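PDB 5N6G: GTN Reductase from Agrobacterium tumefaciens, which is an Old Yellow Enzyme-type ene-reductase that binds flavin mononucleotide and probably reduces carbon-carbon double bonds with NADH or NADPH as the electron source. Local coordinates for residues A[102-107]-A[124-129]; A[59-64]-A[108-113]; A[299-304]-A[321-326]; A[264-269]-A[284-289]; A[43-48]-A[333-338]. All blocks are in the same frame, centred on the assembly; numbering follows the deposited sequence. Where two conformers were deposited one is given.

Contact 1. Residues A[102-107]-A[124-129]; sequences GRISHT and AKSKTY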
# COMPACT_ATOMS: atom_id res chain seq x y z
N GLY A 102 -8.93 8.25 4.05
CA GLY A 102 -10.31 8.68 3.89
C GLY A 102 -11.13 8.46 5.14
O GLY A 102 -10.77 8.89 6.24
N ARG A 103 -12.28 7.79 4.99
CA ARG A 103 -13.21 7.66 6.11
C ARG A 103 -12.72 6.75 7.24
O ARG A 103 -13.37 6.71 8.29
CB ARG A 103 -14.55 7.13 5.61
CG ARG A 103 -14.53 5.67 5.17
CD ARG A 103 -15.90 5.27 4.63
NE ARG A 103 -15.95 3.85 4.28
CZ ARG A 103 -17.06 3.13 4.23
NH1 ARG A 103 -18.26 3.66 4.47
NH2 ARG A 103 -16.99 1.84 3.92
N ILE A 104 -11.62 6.03 7.05
CA ILE A 104 -11.16 5.06 8.06
C ILE A 104 -10.23 5.81 9.00
O ILE A 104 -9.00 5.70 8.94
CB ILE A 104 -10.49 3.85 7.40
CG1 ILE A 104 -11.40 3.24 6.33
CG2 ILE A 104 -10.15 2.83 8.44
CD1 ILE A 104 -12.75 2.72 6.85
N SER A 105 -10.83 6.60 9.89
CA SER A 105 -10.06 7.42 10.82
C SER A 105 -10.95 7.79 12.00
O SER A 105 -12.09 7.33 12.13
CB SER A 105 -9.51 8.66 10.09
OG SER A 105 -8.60 9.42 10.89
N HIS A 106 -10.40 8.62 12.88
CA HIS A 106 -11.07 9.04 14.10
C HIS A 106 -10.79 10.53 14.29
O HIS A 106 -9.74 11.02 13.88
CB HIS A 106 -10.55 8.24 15.30
CG HIS A 106 -11.34 8.45 16.56
ND1 HIS A 106 -10.96 9.36 17.52
CD2 HIS A 106 -12.46 7.85 17.03
CE1 HIS A 106 -11.82 9.33 18.51
NE2 HIS A 106 -12.73 8.41 18.25
N THR A 107 -11.76 11.24 14.85
CA THR A 107 -11.61 12.68 15.04
C THR A 107 -10.35 13.03 15.83
O THR A 107 -9.74 14.07 15.56
CB THR A 107 -12.83 13.25 15.75
OG1 THR A 107 -13.01 12.56 17.01
CG2 THR A 107 -14.07 13.11 14.89
N ALA A 124 -17.99 4.09 8.09
CA ALA A 124 -17.55 2.70 7.99
C ALA A 124 -17.80 1.97 9.29
O ALA A 124 -17.58 2.52 10.38
CB ALA A 124 -16.07 2.63 7.67
N LYS A 125 -18.23 0.71 9.18
CA LYS A 125 -18.26 -0.21 10.32
C LYS A 125 -16.86 -0.80 10.40
O LYS A 125 -16.58 -1.91 9.95
CB LYS A 125 -19.34 -1.27 10.17
CG LYS A 125 -19.51 -2.10 11.44
CD LYS A 125 -20.82 -2.89 11.42
CE LYS A 125 -20.82 -3.98 12.48
NZ LYS A 125 -20.53 -5.33 11.89
N SER A 126 -15.95 -0.01 10.97
CA SER A 126 -14.54 -0.36 11.07
C SER A 126 -14.03 0.13 12.42
O SER A 126 -14.71 0.87 13.14
CB SER A 126 -13.73 0.25 9.92
OG SER A 126 -12.44 -0.32 9.84
N LYS A 127 -12.84 -0.32 12.78
CA LYS A 127 -12.23 0.03 14.05
C LYS A 127 -10.83 0.55 13.81
O LYS A 127 -10.17 0.17 12.84
CB LYS A 127 -12.18 -1.17 15.01
CG LYS A 127 -13.52 -1.49 15.63
CD LYS A 127 -13.45 -2.74 16.51
CE LYS A 127 -14.78 -3.02 17.19
NZ LYS A 127 -15.21 -1.89 18.06
N THR A 128 -10.38 1.41 14.71
CA THR A 128 -9.05 1.96 14.59
C THR A 128 -8.37 2.01 15.94
O THR A 128 -8.93 1.61 16.96
CB THR A 128 -9.06 3.36 13.95
OG1 THR A 128 -7.71 3.79 13.88
CG2 THR A 128 -9.88 4.38 14.75
N TYR A 129 -7.13 2.49 15.94
CA TYR A 129 -6.28 2.54 17.12
C TYR A 129 -5.97 4.00 17.39
O TYR A 129 -5.41 4.69 16.53
CB TYR A 129 -4.99 1.74 16.91
CG TYR A 129 -5.11 0.52 15.99
CD1 TYR A 129 -6.27 -0.23 15.92
CD2 TYR A 129 -4.04 0.12 15.19
CE1 TYR A 129 -6.38 -1.32 15.09
CE2 TYR A 129 -4.14 -0.99 14.36
CZ TYR A 129 -5.32 -1.70 14.32
OH TYR A 129 -5.44 -2.80 13.50
O HOH W 1 -15.88 5.90 9.26
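I104 and A124 bring their CA atoms to 6.8 Å, with no direct hydrogen bond between the segments; from R103 to H106 and from A124 to T128 the two backbones run in directions 39° apart. Both segments belong to excursions from the (βα)8 barrel of an Old Yellow Enzyme: 102-107 follows barrel strand 94-99, while 124-129 runs into the antiparallel hairpin formed by strands 127-131 and 137-141. Each backbone bends in an inverse gamma turn, centred on I104 and on K125. A water joins them, donating to R103 O at 2.8 Å and accepting from A124 N at 3.0 Å. R103 spreads its guanidinium over the A124 methyl, whose CB lies 3.5 Å above the centre of the plane; NH1 is meanwhile bonded to I122 O, which restrains the group. The same methyl is pressed by I104 CD1 at 3.4 Å, a tight carbon pair. I104 also packs on Y65, and Y129 touches the bound 2-phenylacrylic acid, consistent with this packing lying behind the ligand pocket. T128 CG2 lies between the backbone N and the carbonyl carbon, which brings it to H106 CB at 4.0 Å.

Contact 2. Residues A[59-64]-A[108-113]; sequences SQQGQG and SLQPHG
The type I β-turn Q60-Q63, in the loop that leaves barrel strand 50-57, is met by L109, Q110 and P111 of the loop that leaves the next strand, 94-99. The contact therefore ties two neighbouring βα loops of the barrel together. The turn is braced from within by Q63 N bonding to Q60 O, and by an ST motif in which S59 OG accepts from G62 N. Across the contact each loop lends a glutamine amide to a backbone carbonyl of the other. Q60, extended beyond CG, sends NE2 to L109 O at 3.1 Å; L109 O lies close to the Q60 amide plane, but NE2 stands above the L109 carbonyl plane, 56° out of it. In the reverse direction Q110 NE2 reaches Q61 O at 2.9 Å, and this bond is straighter, with 165° at the hydrogen. Q110 can do this because its chain folds back at chi2 (-68°), which swings CD toward the turn. S105 OG is a second partner of Q110 NE2, and Q61 OE1 turns elsewhere, to H100 NE2. Beside the amides, the Q60 chain runs alongside the P111 ring in the opposite sense, CG to CD 4.1 Å. L109 CD1 presses on the peptide of G64, the residue before Y65 of the ligand pocket, 3.3 Å from G64 C.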
# COMPACT_ATOMS: atom_id res chain seq x y z
N SER A 59 -0.52 13.31 4.87
CA SER A 59 -0.98 14.44 5.66
C SER A 59 -1.58 13.89 6.94
O SER A 59 -1.90 12.71 7.03
CB SER A 59 -2.05 15.23 4.92
OG SER A 59 -3.18 14.38 4.72
N GLN A 60 -1.78 14.78 7.91
CA GLN A 60 -2.45 14.36 9.13
C GLN A 60 -3.90 13.96 8.83
O GLN A 60 -4.43 13.02 9.42
CB GLN A 60 -2.40 15.48 10.17
CG GLN A 60 -2.90 15.03 11.53
CD GLN A 60 -2.98 16.15 12.52
OE1 GLN A 60 -2.40 17.21 12.30
NE2 GLN A 60 -3.70 15.92 13.61
N GLN A 61 -4.54 14.66 7.90
CA GLN A 61 -5.89 14.30 7.48
C GLN A 61 -5.93 12.87 6.95
O GLN A 61 -6.92 12.16 7.14
CB GLN A 61 -6.36 15.28 6.40
CG GLN A 61 -7.78 15.12 5.91
CD GLN A 61 -7.97 15.78 4.55
OE1 GLN A 61 -7.40 15.33 3.57
NE2 GLN A 61 -8.79 16.83 4.50
N GLY A 62 -4.86 12.42 6.32
CA GLY A 62 -4.77 11.06 5.80
C GLY A 62 -4.44 9.98 6.80
O GLY A 62 -4.35 8.80 6.39
N GLN A 63 -4.22 10.33 8.06
CA GLN A 63 -3.96 9.36 9.13
C GLN A 63 -5.25 8.72 9.63
O GLN A 63 -6.22 9.42 9.91
CB GLN A 63 -3.30 10.02 10.34
CG GLN A 63 -1.86 10.39 10.14
CD GLN A 63 -0.90 9.25 10.43
OE1 GLN A 63 -1.28 8.07 10.47
NE2 GLN A 63 0.37 9.61 10.60
N GLY A 64 -5.19 7.41 9.85
CA GLY A 64 -6.32 6.69 10.42
C GLY A 64 -6.02 5.84 11.63
O GLY A 64 -6.95 5.32 12.25
N SER A 108 -9.94 12.19 16.78
CA SER A 108 -8.77 12.49 17.61
C SER A 108 -7.46 12.50 16.82
O SER A 108 -6.45 13.02 17.32
CB SER A 108 -8.69 11.48 18.76
OG SER A 108 -8.40 10.20 18.23
N LEU A 109 -7.44 11.93 15.61
CA LEU A 109 -6.27 11.92 14.74
C LEU A 109 -6.28 13.04 13.71
O LEU A 109 -5.26 13.27 13.05
CB LEU A 109 -6.17 10.57 14.02
CG LEU A 109 -6.09 9.34 14.92
CD1 LEU A 109 -6.27 8.05 14.10
CD2 LEU A 109 -4.76 9.32 15.66
N GLN A 110 -7.43 13.70 13.50
CA GLN A 110 -7.62 14.66 12.44
C GLN A 110 -7.19 16.05 12.88
O GLN A 110 -7.30 16.40 14.06
CB GLN A 110 -9.09 14.70 12.04
CG GLN A 110 -9.50 13.43 11.34
CD GLN A 110 -8.83 13.28 10.01
OE1 GLN A 110 -8.77 14.23 9.21
NE2 GLN A 110 -8.29 12.10 9.75
N PRO A 111 -6.75 16.87 11.93
CA PRO A 111 -6.49 18.27 12.27
C PRO A 111 -7.77 18.94 12.74
O PRO A 111 -8.87 18.68 12.23
CB PRO A 111 -5.95 18.87 10.97
CG PRO A 111 -6.33 17.93 9.90
CD PRO A 111 -6.52 16.59 10.51
N HIS A 112 -7.64 19.76 13.76
CA HIS A 112 -8.74 20.51 14.36
C HIS A 112 -9.78 19.59 15.00
O HIS A 112 -10.86 20.06 15.37
CB HIS A 112 -9.44 21.39 13.32
CG HIS A 112 -8.50 22.17 12.46
ND1 HIS A 112 -8.54 22.12 11.08
CD2 HIS A 112 -7.50 23.02 12.78
CE1 HIS A 112 -7.60 22.91 10.59
NE2 HIS A 112 -6.95 23.46 11.60
N GLY A 113 -9.47 18.31 15.18
CA GLY A 113 -10.47 17.39 15.69
C GLY A 113 -11.61 17.18 14.72
O GLY A 113 -12.72 16.85 15.13

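Contact 3. Residues A[299-304]-A[321-326]; sequences KGLWIA and KVDAVA
W302 O is gripped by two successive backbone N-H groups, D323 N at 2.8 Å and A324 N at 3.2 Å. The first lies in the carbonyl plane and the second is tilted 29° from it. D323 also reaches back with its side chain: CG is anti to the carbonyl carbon, beside the backbone N, and from there OD2 takes W302 N at 2.8 Å, met on its anti side and nearly straight, at 163°. The same OD2 forms a salt bridge with R294 of helix 286-295. Further on, the parallel ladder takes over, with A304 N bonding to A324 O at 3.0 Å and A326 N to A304 O at 2.9 Å. These are the seventh and eighth strands of the TIM barrel, joined by the β-α-β crossover through helix 310-318, and they cross at -38°. I303 and A324 share one face of the sheet; A304 and V325 share the other, where V325 packs on A313 of that helix. L301 CD1 lies 3.3 Å from D323 CB. The A304 methyl fits against V322 CG1 at 3.5 Å, while I303 CG2 touches A326 CB at 3.9 Å, near the FMN-binding N305.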
# COMPACT_ATOMS: atom_id res chain seq x y z
N LYS A 299 3.66 -1.71 -19.29
CA LYS A 299 4.95 -2.38 -19.19
C LYS A 299 5.48 -2.41 -17.76
O LYS A 299 6.62 -2.85 -17.55
CB LYS A 299 5.95 -1.69 -20.12
CG LYS A 299 5.59 -1.78 -21.61
CD LYS A 299 5.74 -3.18 -22.14
CE LYS A 299 5.59 -3.23 -23.67
NZ LYS A 299 4.19 -2.97 -24.16
N GLY A 300 4.69 -1.97 -16.79
CA GLY A 300 5.11 -2.02 -15.40
C GLY A 300 5.31 -3.44 -14.94
O GLY A 300 4.75 -4.39 -15.47
N LEU A 301 6.11 -3.57 -13.89
CA LEU A 301 6.31 -4.86 -13.25
C LEU A 301 5.01 -5.29 -12.57
O LEU A 301 4.39 -4.51 -11.85
CB LEU A 301 7.44 -4.76 -12.22
CG LEU A 301 7.98 -6.08 -11.71
CD1 LEU A 301 8.82 -6.74 -12.78
CD2 LEU A 301 8.80 -5.87 -10.44
N TRP A 302 4.59 -6.52 -12.82
CA TRP A 302 3.33 -7.04 -12.30
C TRP A 302 3.64 -7.82 -11.02
O TRP A 302 4.15 -8.95 -11.09
CB TRP A 302 2.63 -7.92 -13.33
CG TRP A 302 1.22 -8.23 -12.98
CD1 TRP A 302 0.76 -9.34 -12.33
CD2 TRP A 302 0.08 -7.41 -13.24
NE1 TRP A 302 -0.61 -9.25 -12.17
CE2 TRP A 302 -1.05 -8.08 -12.72
CE3 TRP A 302 -0.11 -6.17 -13.87
CZ2 TRP A 302 -2.34 -7.58 -12.84
CZ3 TRP A 302 -1.38 -5.66 -13.95
CH2 TRP A 302 -2.47 -6.35 -13.43
N ILE A 303 3.30 -7.24 -9.88
CA ILE A 303 3.63 -7.77 -8.56
C ILE A 303 2.35 -8.31 -7.96
O ILE A 303 1.37 -7.57 -7.83
CB ILE A 303 4.24 -6.71 -7.63
CG1 ILE A 303 5.44 -6.00 -8.27
CG2 ILE A 303 4.55 -7.35 -6.29
CD1 ILE A 303 5.96 -4.82 -7.42
N ALA A 304 2.35 -9.56 -7.56
CA ALA A 304 1.16 -10.18 -7.01
C ALA A 304 1.36 -10.48 -5.54
O ALA A 304 2.47 -10.74 -5.09
CB ALA A 304 0.82 -11.48 -7.73
N LYS A 321 2.86 -15.91 -15.09
CA LYS A 321 1.63 -15.29 -14.58
C LYS A 321 1.91 -13.96 -13.89
O LYS A 321 1.09 -13.03 -13.97
CB LYS A 321 0.93 -16.22 -13.60
CG LYS A 321 0.34 -17.44 -14.25
CD LYS A 321 -0.24 -18.39 -13.19
CE LYS A 321 -0.81 -19.66 -13.84
NZ LYS A 321 -1.28 -20.62 -12.80
N VAL A 322 3.01 -13.88 -13.15
CA VAL A 322 3.37 -12.66 -12.43
C VAL A 322 4.85 -12.42 -12.65
O VAL A 322 5.61 -13.34 -12.97
CB VAL A 322 3.06 -12.74 -10.91
CG1 VAL A 322 1.65 -13.22 -10.67
CG2 VAL A 322 4.05 -13.65 -10.19
N ASP A 323 5.27 -11.17 -12.46
CA ASP A 323 6.69 -10.83 -12.56
C ASP A 323 7.41 -10.92 -11.23
O ASP A 323 8.63 -11.11 -11.20
CB ASP A 323 6.88 -9.42 -13.11
CG ASP A 323 6.31 -9.25 -14.50
OD1 ASP A 323 6.36 -10.22 -15.28
OD2 ASP A 323 5.82 -8.13 -14.80
N ALA A 324 6.68 -10.75 -10.13
CA ALA A 324 7.28 -10.74 -8.81
C ALA A 324 6.16 -11.04 -7.82
O ALA A 324 4.98 -10.87 -8.13
CB ALA A 324 7.95 -9.40 -8.48
N VAL A 325 6.56 -11.47 -6.62
CA VAL A 325 5.62 -11.83 -5.56
C VAL A 325 5.98 -11.05 -4.30
O VAL A 325 7.14 -11.02 -3.89
CB VAL A 325 5.64 -13.35 -5.29
CG1 VAL A 325 4.79 -13.67 -4.06
CG2 VAL A 325 5.14 -14.13 -6.52
N ALA A 326 4.98 -10.41 -3.72
CA ALA A 326 5.13 -9.68 -2.47
C ALA A 326 4.58 -10.54 -1.34
O ALA A 326 3.46 -11.06 -1.43
CB ALA A 326 4.40 -8.35 -2.52

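Contact 4. Residues A[264-269]-A[284-289]; sequences IHVVEG and FDYASF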
# COMPACT_ATOMS: atom_id res chain seq x y z
N ILE A 264 2.56 -2.37 -11.00
CA ILE A 264 1.22 -2.59 -10.50
C ILE A 264 1.32 -3.70 -9.47
O ILE A 264 1.83 -4.78 -9.78
CB ILE A 264 0.23 -3.01 -11.61
CG1 ILE A 264 0.36 -2.12 -12.86
CG2 ILE A 264 -1.20 -3.06 -11.04
CD1 ILE A 264 -0.05 -0.67 -12.65
N HIS A 265 0.82 -3.45 -8.27
CA HIS A 265 0.83 -4.40 -7.17
C HIS A 265 -0.60 -4.79 -6.87
O HIS A 265 -1.41 -3.94 -6.49
CB HIS A 265 1.52 -3.76 -5.96
CG HIS A 265 1.69 -4.66 -4.78
ND1 HIS A 265 2.39 -4.25 -3.67
CD2 HIS A 265 1.26 -5.91 -4.52
CE1 HIS A 265 2.40 -5.22 -2.78
NE2 HIS A 265 1.72 -6.24 -3.26
N VAL A 266 -0.93 -6.07 -7.07
CA VAL A 266 -2.31 -6.54 -6.99
C VAL A 266 -2.47 -7.51 -5.83
O VAL A 266 -1.72 -8.50 -5.72
CB VAL A 266 -2.77 -7.19 -8.31
CG1 VAL A 266 -1.89 -8.37 -8.68
CG2 VAL A 266 -4.22 -7.62 -8.23
N VAL A 267 -3.46 -7.24 -4.98
CA VAL A 267 -3.92 -8.16 -3.94
C VAL A 267 -4.95 -9.08 -4.59
O VAL A 267 -6.01 -8.62 -5.04
CB VAL A 267 -4.54 -7.40 -2.75
CG1 VAL A 267 -5.07 -8.37 -1.69
CG2 VAL A 267 -3.53 -6.43 -2.13
N GLU A 268 -4.66 -10.37 -4.59
CA GLU A 268 -5.53 -11.37 -5.20
C GLU A 268 -6.43 -11.96 -4.12
O GLU A 268 -5.98 -12.75 -3.29
CB GLU A 268 -4.68 -12.44 -5.89
CG GLU A 268 -3.83 -11.83 -7.01
CD GLU A 268 -2.85 -12.80 -7.64
OE1 GLU A 268 -2.27 -13.66 -6.92
OE2 GLU A 268 -2.64 -12.68 -8.86
N GLY A 269 -7.70 -11.58 -4.15
CA GLY A 269 -8.65 -12.06 -3.17
C GLY A 269 -8.86 -11.11 -2.00
O GLY A 269 -8.56 -9.92 -2.05
N PHE A 284 -13.87 -12.88 -10.05
CA PHE A 284 -12.97 -11.97 -10.73
C PHE A 284 -11.94 -12.78 -11.51
O PHE A 284 -11.41 -13.78 -11.02
CB PHE A 284 -12.26 -11.06 -9.72
CG PHE A 284 -11.54 -9.90 -10.34
CD1 PHE A 284 -12.21 -8.75 -10.67
CD2 PHE A 284 -10.17 -9.95 -10.56
CE1 PHE A 284 -11.56 -7.67 -11.24
CE2 PHE A 284 -9.50 -8.87 -11.12
CZ PHE A 284 -10.20 -7.72 -11.45
N ASP A 285 -11.66 -12.33 -12.74
CA ASP A 285 -10.72 -12.98 -13.65
C ASP A 285 -9.43 -12.16 -13.62
O ASP A 285 -9.33 -11.10 -14.24
CB ASP A 285 -11.35 -13.07 -15.03
CG ASP A 285 -10.50 -13.83 -16.03
OD1 ASP A 285 -9.26 -13.96 -15.83
OD2 ASP A 285 -11.08 -14.27 -17.04
N TYR A 286 -8.42 -12.64 -12.87
CA TYR A 286 -7.18 -11.90 -12.74
C TYR A 286 -6.34 -11.94 -14.02
O TYR A 286 -5.57 -11.01 -14.27
CB TYR A 286 -6.38 -12.42 -11.56
CG TYR A 286 -7.06 -12.12 -10.25
CD1 TYR A 286 -6.80 -10.94 -9.57
CD2 TYR A 286 -8.03 -12.98 -9.73
CE1 TYR A 286 -7.46 -10.63 -8.38
CE2 TYR A 286 -8.70 -12.66 -8.54
CZ TYR A 286 -8.39 -11.51 -7.88
OH TYR A 286 -9.06 -11.22 -6.69
N ALA A 287 -6.46 -12.99 -14.83
CA ALA A 287 -5.79 -13.01 -16.14
C ALA A 287 -6.36 -11.95 -17.08
O ALA A 287 -5.61 -11.33 -17.84
CB ALA A 287 -5.92 -14.39 -16.76
N SER A 288 -7.69 -11.78 -17.08
CA SER A 288 -8.32 -10.77 -17.92
C SER A 288 -7.90 -9.38 -17.48
O SER A 288 -7.67 -8.47 -18.31
CB SER A 288 -9.85 -10.92 -17.82
OG SER A 288 -10.53 -9.83 -18.43
N PHE A 289 -7.80 -9.19 -16.17
CA PHE A 289 -7.35 -7.94 -15.57
C PHE A 289 -5.93 -7.61 -16.00
O PHE A 289 -5.65 -6.48 -16.46
CB PHE A 289 -7.49 -8.10 -14.05
CG PHE A 289 -7.03 -6.96 -13.22
CD1 PHE A 289 -7.53 -5.67 -13.38
CD2 PHE A 289 -6.10 -7.18 -12.20
CE1 PHE A 289 -7.11 -4.64 -12.56
CE2 PHE A 289 -5.68 -6.15 -11.39
CZ PHE A 289 -6.18 -4.88 -11.57
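Between G269 and Y286 runs the one direct hydrogen bond of this contact: the backbone N of G269 donates to Y286 OH at 2.9 Å, bent to 133° at the hydrogen. It joins the loop after barrel strand 263-267 to the first residue of helix 286-295, the strand-to-helix half of a β-α-β unit in the TIM barrel. A second polar feature lies at the helix start, where D285 is the N-cap and its OD1 accepts from S288 N at 3.0 Å. Ring contacts come next. Y286 is held on both faces: E268 CB stands 4.1 Å above one, offset toward the rim, and F284 CD2 sits 3.4 Å above the centre of the other. V266 brings CG2 to the edge of the same ring. Purely apolar packing is carried by that CG2 and F289 CE2, 3.8 Å apart, with the valine methyl again at the ring edge. F289 leaves the helix toward the strand, with CG anti to the backbone N (chi1 177°). V267 points the other way, and its side chain comes within about 4 Å of FMN. E268 OE1 forms a salt bridge with R275 and a hydrogen bond with Y308 OH. A carboxylate with such partners would probably stay ionised, while Y286, pinned at its hydroxyl and sandwiched on both faces, has little freedom to turn.

Contact 5. Residues A[43-48]-A[333-338]; sequences EQRATA and ANPDLV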
# COMPACT_ATOMS: atom_id res chain seq x y z
N GLU A 43 16.23 -2.42 7.80
CA GLU A 43 17.56 -2.84 7.40
C GLU A 43 17.71 -4.36 7.48
O GLU A 43 18.43 -4.95 6.67
CB GLU A 43 18.62 -2.14 8.26
CG GLU A 43 18.69 -0.61 7.98
CD GLU A 43 19.41 0.19 9.07
OE1 GLU A 43 19.87 -0.41 10.07
OE2 GLU A 43 19.52 1.43 8.91
N GLN A 44 17.03 -5.00 8.44
CA GLN A 44 17.07 -6.45 8.59
C GLN A 44 16.52 -7.18 7.38
O GLN A 44 16.85 -8.36 7.16
CB GLN A 44 16.25 -6.86 9.82
CG GLN A 44 16.94 -6.62 11.14
CD GLN A 44 16.10 -7.07 12.32
OE1 GLN A 44 14.92 -7.37 12.18
NE2 GLN A 44 16.71 -7.10 13.49
N ARG A 45 15.66 -6.49 6.61
CA ARG A 45 14.92 -7.06 5.49
C ARG A 45 15.38 -6.53 4.13
O ARG A 45 14.73 -6.80 3.11
CB ARG A 45 13.43 -6.80 5.71
CG ARG A 45 12.92 -7.59 6.91
CD ARG A 45 11.65 -7.02 7.57
NE ARG A 45 11.27 -7.95 8.63
CZ ARG A 45 11.87 -8.04 9.80
NH1 ARG A 45 12.87 -7.21 10.11
NH2 ARG A 45 11.48 -8.98 10.66
N ALA A 46 16.53 -5.88 4.07
CA ALA A 46 16.98 -5.19 2.88
C ALA A 46 17.49 -6.12 1.78
O ALA A 46 17.85 -5.62 0.71
CB ALA A 46 18.08 -4.19 3.24
N THR A 47 17.56 -7.43 2.03
CA THR A 47 17.83 -8.35 0.92
C THR A 47 16.61 -8.60 0.04
O THR A 47 16.76 -9.18 -1.05
CB THR A 47 18.38 -9.70 1.43
OG1 THR A 47 17.49 -10.29 2.38
CG2 THR A 47 19.74 -9.50 2.05
N ALA A 48 15.43 -8.13 0.44
CA ALA A 48 14.28 -8.13 -0.46
C ALA A 48 14.64 -7.42 -1.75
O ALA A 48 15.38 -6.43 -1.73
CB ALA A 48 13.09 -7.43 0.21
N ALA A 333 8.05 -12.25 9.93
CA ALA A 333 8.68 -13.25 10.78
C ALA A 333 10.05 -13.70 10.29
O ALA A 333 10.74 -14.41 11.02
CB ALA A 333 7.76 -14.48 10.91
N ASN A 334 10.45 -13.33 9.07
CA ASN A 334 11.66 -13.85 8.44
C ASN A 334 12.41 -12.69 7.82
O ASN A 334 12.19 -12.34 6.65
CB ASN A 334 11.33 -14.90 7.39
CG ASN A 334 10.69 -16.11 8.00
OD1 ASN A 334 11.38 -16.99 8.50
ND2 ASN A 334 9.35 -16.15 7.99
N PRO A 335 13.31 -12.06 8.58
CA PRO A 335 14.05 -10.94 7.99
C PRO A 335 14.85 -11.36 6.77
O PRO A 335 14.92 -10.61 5.78
CB PRO A 335 14.94 -10.48 9.16
CG PRO A 335 15.04 -11.64 10.07
CD PRO A 335 13.72 -12.35 9.96
N ASP A 336 15.44 -12.55 6.81
CA ASP A 336 16.19 -13.11 5.69
C ASP A 336 15.33 -14.08 4.88
O ASP A 336 15.78 -15.17 4.52
CB ASP A 336 17.46 -13.79 6.18
CG ASP A 336 17.20 -14.90 7.19
OD1 ASP A 336 16.10 -14.98 7.77
OD2 ASP A 336 18.14 -15.70 7.43
N LEU A 337 14.10 -13.68 4.60
CA LEU A 337 13.19 -14.51 3.81
C LEU A 337 13.82 -14.90 2.48
O LEU A 337 13.66 -16.04 2.02
CB LEU A 337 11.87 -13.79 3.57
CG LEU A 337 10.85 -14.57 2.75
CD1 LEU A 337 10.45 -15.87 3.47
CD2 LEU A 337 9.63 -13.71 2.50
N VAL A 338 14.54 -13.97 1.84
CA VAL A 338 15.11 -14.25 0.53
C VAL A 338 16.05 -15.45 0.61
O VAL A 338 15.93 -16.41 -0.17
CB VAL A 338 15.83 -13.01 -0.02
CG1 VAL A 338 16.64 -13.35 -1.26
CG2 VAL A 338 14.83 -11.91 -0.36
O HOH W 2 14.96 -11.28 2.95
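P335 lies over one face of the R45 guanidinium, its CB 3.8 Å above the plane and toward the rim. The same proline meets Q44, CB to CB at 3.9 Å, and its O makes a CA-H...O contact of 3.6 Å with R45 CA. Farther along, V338 CG2 presses on T47 O at 3.4 Å. Between these patches a water donates to P335 O at 2.9 Å, accepts from V338 N at 2.9 Å and bonds to T47 OG1 at 2.8 Å. With CG anti to the carbonyl carbon (chi1 -67°) and extended from CG to NE, the R45 chain runs along P335. In the next shell, Q44 OE1 receives R45 NH1 on a lone pair, in the carbonyl plane, at 2.9 Å. Main-chain carbonyls take further guanidinium bonds: NH1 to Y41 O, NE to F331 O and NH2 to I332 O. The loop between helix 36-43 and strand 50-57 is thus fastened to the link between helices 329-333 and 337-343, where the (βα)8 barrel closes. K329 begins helix 329-333, just after G328; both bind FMN. R45 puts its positive charge beside carbonyls near the C-terminal end of that helix, where the dipole would probably welcome it.

Contacts 3 and 4 form the buried framework: they share the sheet, strands 263-267 and 301-305 being neighbours bonded I303 to I264 and V266. Contact 3 relies on backbone ladder bonds, contact 4 on aromatic packing between strand and helix. Contacts 1 and 2 lie across the chain's centre from contact 3 and touch each other, and their segments alternate along the chain. Contact 2 is loop against loop, partly buried and run by glutamine amides; contact 1 is loop against the start of a hairpin strand, buried, built on aliphatic packing, a guanidinium laid over a methyl and one bridging water. Contact 5, also partly buried, encloses the other four in sequence, joining early and late parts through an arginine and a water.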